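Long-range contacts in protocadherin-19 isoform 1 (Danio rerio, PDB 5CO1), which mediates calcium-dependent homophilic cell adhesion, robustly only in complex with the cadherin cdh2 as cofactor, and is essential for early neurulation in the anterior neural plate: residues A[122-127]-A[206-211]; A[157-161]-A[184-188]. One frame throughout, in Å; residues are numbered along the deposited sequence.

Contact 1: A[122-127]-A[206-211]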
# COMPACT_ATOMS: atom_id res chain seq x y z
N VAL A 122 18.25 3.43 -23.47
CA VAL A 122 17.55 2.21 -23.89
C VAL A 122 17.54 2.16 -25.42
O VAL A 122 16.79 2.90 -26.06
CB VAL A 122 16.08 2.23 -23.43
CG1 VAL A 122 15.27 1.18 -24.16
CG2 VAL A 122 16.00 2.02 -21.93
N GLU A 123 18.38 1.31 -26.01
CA GLU A 123 18.58 1.36 -27.46
C GLU A 123 18.17 0.09 -28.19
O GLU A 123 17.70 -0.87 -27.59
CB GLU A 123 20.02 1.76 -27.80
CG GLU A 123 21.12 1.09 -26.99
CD GLU A 123 22.51 1.31 -27.59
OE1 GLU A 123 22.63 2.05 -28.60
OE2 GLU A 123 23.49 0.75 -27.07
N VAL A 124 18.30 0.10 -29.51
CA VAL A 124 17.95 -1.06 -30.31
C VAL A 124 18.70 -1.01 -31.67
O VAL A 124 19.52 -0.11 -31.91
CB VAL A 124 16.40 -1.14 -30.40
CG1 VAL A 124 15.84 0.17 -30.92
CG2 VAL A 124 15.92 -2.32 -31.22
N SER A 125 18.61 -2.08 -32.46
CA SER A 125 19.09 -2.02 -33.83
C SER A 125 17.91 -2.06 -34.77
O SER A 125 16.99 -2.88 -34.59
CB SER A 125 20.03 -3.20 -34.14
OG SER A 125 19.48 -4.03 -35.15
N GLU A 126 17.98 -1.26 -35.84
CA GLU A 126 16.88 -1.14 -36.78
C GLU A 126 16.61 -2.47 -37.49
O GLU A 126 15.50 -2.71 -37.98
CB GLU A 126 17.14 -0.02 -37.79
CG GLU A 126 18.17 -0.36 -38.86
CD GLU A 126 17.86 0.29 -40.19
OE1 GLU A 126 18.16 1.49 -40.36
OE2 GLU A 126 17.27 -0.40 -41.06
N ASN A 127 17.61 -3.35 -37.46
CA ASN A 127 17.51 -4.66 -38.10
C ASN A 127 16.75 -5.70 -37.27
O ASN A 127 16.57 -6.84 -37.72
CB ASN A 127 18.91 -5.19 -38.46
CG ASN A 127 19.63 -4.32 -39.49
OD1 ASN A 127 19.20 -4.25 -40.65
ND2 ASN A 127 20.67 -3.61 -39.06
N ALA A 206 12.74 7.42 -23.35
CA ALA A 206 13.32 7.53 -24.68
C ALA A 206 13.78 6.17 -25.19
O ALA A 206 14.30 5.34 -24.44
CB ALA A 206 14.49 8.51 -24.67
N VAL A 207 13.57 5.94 -26.48
CA VAL A 207 14.21 4.85 -27.19
C VAL A 207 15.09 5.43 -28.29
O VAL A 207 14.58 6.10 -29.18
CB VAL A 207 13.16 3.95 -27.83
CG1 VAL A 207 13.77 3.04 -28.87
CG2 VAL A 207 12.46 3.15 -26.74
N LYS A 208 16.40 5.21 -28.21
CA LYS A 208 17.30 5.57 -29.32
C LYS A 208 17.58 4.36 -30.21
O LYS A 208 17.86 3.26 -29.72
CB LYS A 208 18.57 6.26 -28.81
CG LYS A 208 19.75 5.36 -28.47
CD LYS A 208 21.09 6.03 -28.80
CE LYS A 208 21.34 7.30 -27.99
NZ LYS A 208 22.73 7.82 -28.15
N VAL A 209 17.39 4.53 -31.52
CA VAL A 209 17.61 3.44 -32.48
C VAL A 209 19.06 3.45 -33.02
O VAL A 209 19.70 4.50 -33.09
CB VAL A 209 16.61 3.52 -33.66
CG1 VAL A 209 16.79 2.35 -34.62
CG2 VAL A 209 15.19 3.54 -33.13
N THR A 210 19.58 2.26 -33.33
CA THR A 210 20.84 2.15 -34.08
C THR A 210 20.77 1.09 -35.20
O THR A 210 19.70 0.48 -35.42
CB THR A 210 22.07 1.89 -33.16
OG1 THR A 210 21.78 2.25 -31.80
CG2 THR A 210 23.29 2.70 -33.64
N ASP A 211 21.83 1.12 -36.04
CA ASP A 211 22.16 0.08 -37.05
C ASP A 211 23.06 -1.03 -36.51
O ASP A 211 22.97 -2.17 -36.97
CB ASP A 211 22.91 0.71 -38.24
CG ASP A 211 22.07 1.73 -38.99
OD1 ASP A 211 20.83 1.74 -38.83
OD2 ASP A 211 22.65 2.50 -39.78
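Strand 123-125 lies along the last part of strand 200-210, both running the same way, with axes 4.5 Å apart at closest approach and 28° between their directions. The backbones are laced in the staggered pattern of parallel strands: Lys-208 N donates to Val-122 O (3.2 Å), Val-124 N weakly to Lys-208 O (3.2 Å), Thr-210 N to Val-124 O (2.8 Å), and Glu-126 N to Thr-210 O at a very short 2.5 Å. On one face, Val-124 fills the hollow between two valines of the other strand: its CG1 lies 4.1 Å from both Val-207 CG1 and Val-209 CG2. Branched at CB, valine suits extended backbone and makes a compact knob; Val-209 CG1 in turn meets Glu-126 CB at 4.0 Å. The other face carries polar residues suited to solvent. Here the aliphatic stem of Lys-208 rests on that of Glu-123 (CB of Glu-123 to CG of Lys-208, 3.7 Å), beside Thr-210. Beyond the strands, Glu-126 OE1 and Asp-211 OD1 come within 3.1 Å, a repulsive pair of acceptors, although Glu-126 OE1 accepts a hydrogen bond from Arg-179 N. This acidic cluster, with Asp-178 and Glu-180 close by, is consistent with a calcium site in which Glu-126 and Asp-211 would probably be ligands. The short A' strand (123-125), parallel to the last strand, G (200-210), at the edge of its sheet, is characteristic of the cadherin repeat, leading to the end where calcium probably binds.

Contact 2: A[157-161]-A[184-188]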
# COMPACT_ATOMS: atom_id res chain seq x y z
N ASN A 157 0.86 6.39 -31.14
CA ASN A 157 1.15 5.24 -31.96
C ASN A 157 2.46 5.34 -32.75
O ASN A 157 2.91 6.42 -33.16
CB ASN A 157 -0.06 4.80 -32.80
CG ASN A 157 -0.20 5.58 -34.08
OD1 ASN A 157 -0.27 6.81 -34.07
ND2 ASN A 157 -0.31 4.87 -35.20
N VAL A 158 3.12 4.19 -32.83
CA VAL A 158 4.56 4.07 -32.87
C VAL A 158 4.86 2.60 -33.16
O VAL A 158 4.00 1.72 -32.98
CB VAL A 158 5.26 4.48 -31.54
CG1 VAL A 158 5.34 6.00 -31.40
CG2 VAL A 158 4.60 3.85 -30.32
N PRO A 159 6.06 2.31 -33.62
CA PRO A 159 6.33 1.01 -34.16
C PRO A 159 6.78 0.05 -33.08
O PRO A 159 7.57 -0.87 -33.34
CB PRO A 159 7.46 1.29 -35.13
CG PRO A 159 8.24 2.37 -34.44
CD PRO A 159 7.25 3.18 -33.67
N PHE A 160 6.31 0.27 -31.85
CA PHE A 160 6.48 -0.69 -30.78
C PHE A 160 5.12 -1.13 -30.27
O PHE A 160 4.09 -0.62 -30.72
CB PHE A 160 7.30 -0.08 -29.65
CG PHE A 160 8.53 0.64 -30.11
CD1 PHE A 160 8.48 1.97 -30.46
CD2 PHE A 160 9.73 -0.03 -30.24
CE1 PHE A 160 9.61 2.64 -30.87
CE2 PHE A 160 10.87 0.63 -30.65
CZ PHE A 160 10.81 1.97 -30.97
N ARG A 161 5.11 -2.11 -29.37
CA ARG A 161 3.91 -2.45 -28.63
C ARG A 161 4.27 -3.11 -27.30
O ARG A 161 5.38 -3.59 -27.14
CB ARG A 161 3.03 -3.37 -29.46
CG ARG A 161 3.73 -4.60 -29.96
CD ARG A 161 2.72 -5.61 -30.48
NE ARG A 161 2.01 -6.27 -29.40
CZ ARG A 161 1.08 -7.20 -29.57
NH1 ARG A 161 0.72 -7.57 -30.79
NH2 ARG A 161 0.49 -7.76 -28.51
N MET A 184 15.35 8.86 -32.75
CA MET A 184 14.86 8.80 -31.37
C MET A 184 13.37 8.47 -31.38
O MET A 184 12.67 8.76 -32.34
CB MET A 184 15.07 10.16 -30.68
CG MET A 184 15.33 10.11 -29.18
SD MET A 184 16.89 9.29 -28.72
CE MET A 184 17.24 10.02 -27.12
N TYR A 185 12.88 7.91 -30.28
CA TYR A 185 11.46 7.96 -29.97
C TYR A 185 11.19 8.46 -28.55
O TYR A 185 12.03 8.29 -27.65
CB TYR A 185 10.84 6.58 -30.15
CG TYR A 185 10.69 6.17 -31.59
CD1 TYR A 185 11.71 5.51 -32.25
CD2 TYR A 185 9.50 6.39 -32.26
CE1 TYR A 185 11.55 5.09 -33.56
CE2 TYR A 185 9.33 5.97 -33.57
CZ TYR A 185 10.35 5.32 -34.22
OH TYR A 185 10.19 4.93 -35.53
N ASN A 186 10.04 9.10 -28.36
CA ASN A 186 9.49 9.26 -27.03
C ASN A 186 8.21 8.45 -26.80
O ASN A 186 7.15 8.72 -27.37
CB ASN A 186 9.31 10.72 -26.68
CG ASN A 186 9.99 11.08 -25.38
OD1 ASN A 186 11.18 11.42 -25.38
ND2 ASN A 186 9.31 10.84 -24.25
N LEU A 187 8.35 7.43 -25.96
CA LEU A 187 7.25 6.55 -25.60
C LEU A 187 6.65 6.95 -24.26
O LEU A 187 7.37 7.23 -23.29
CB LEU A 187 7.76 5.12 -25.47
CG LEU A 187 8.34 4.48 -26.71
CD1 LEU A 187 8.38 2.98 -26.50
CD2 LEU A 187 7.55 4.83 -27.97
N THR A 188 5.34 6.81 -24.16
CA THR A 188 4.67 7.04 -22.89
C THR A 188 3.93 5.78 -22.50
O THR A 188 3.10 5.26 -23.24
CB THR A 188 3.66 8.20 -22.98
OG1 THR A 188 2.72 7.93 -24.02
CG2 THR A 188 4.36 9.52 -23.28
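Strand 184-188 faces the turn and strand start of 157-161 across the inside of the domain, the closest CA atoms, of Val-158 and Leu-187, being 8.1 Å apart. That spacing is bridged by side chains. Tyr-185 comes first, its CB directed at the other segment. Its ring receives the edge of Phe-160 on one face, a T-shaped stack with centroids 5.1 Å apart and planes at 89°; Phe-160 CE1 comes to 3.8 Å from Tyr-185 CG. Farther out on the same tyrosine, Pro-159 CD packs 3.5 Å from CE2, and Pro-159 CG lies 3.4 Å from OH. Proline fits here, where the chain turns into its strand, because its rigid ring offers apolar CG and CD to the tyrosine. Asn-186 points away, as a polar residue should on the outer side of the strand. Leu-187 turns inward again, and its CD2 is 3.9 Å from both Phe-160 CD1 and Val-158 CG2, so this one methyl rests against an aromatic ring and a branched side chain at once. Leu-171 and Leu-177 add to the packing around Phe-160. Built of edge-to-face aromatics and aliphatic groups, the contact implies cohesion by shape and the hydrophobic effect between the two sheets of the cadherin sandwich.

How the contacts relate
Both contacts belong to the same cadherin repeat, and 157-161/184-188 is nested in the chain loop closed by 122-127/206-211. Their centres are 11 Å apart. Strands 184-193 and 200-210 are antiparallel neighbours in one sheet, tied by a probable hydrogen bond from Tyr-185 N to Val-207 O (2.7 Å). Contact 1 works within that sheet, at its edge, through backbone hydrogen bonds, and its partly exposed end is acidic; contact 2 is buried, spans from this sheet to the opposing one, and depends on side-chain packing. The two share the interior where Val-207 CG1 meets Phe-160 CZ at 3.8 Å, so the valine face of contact 1 continues into the aromatic core of contact 2.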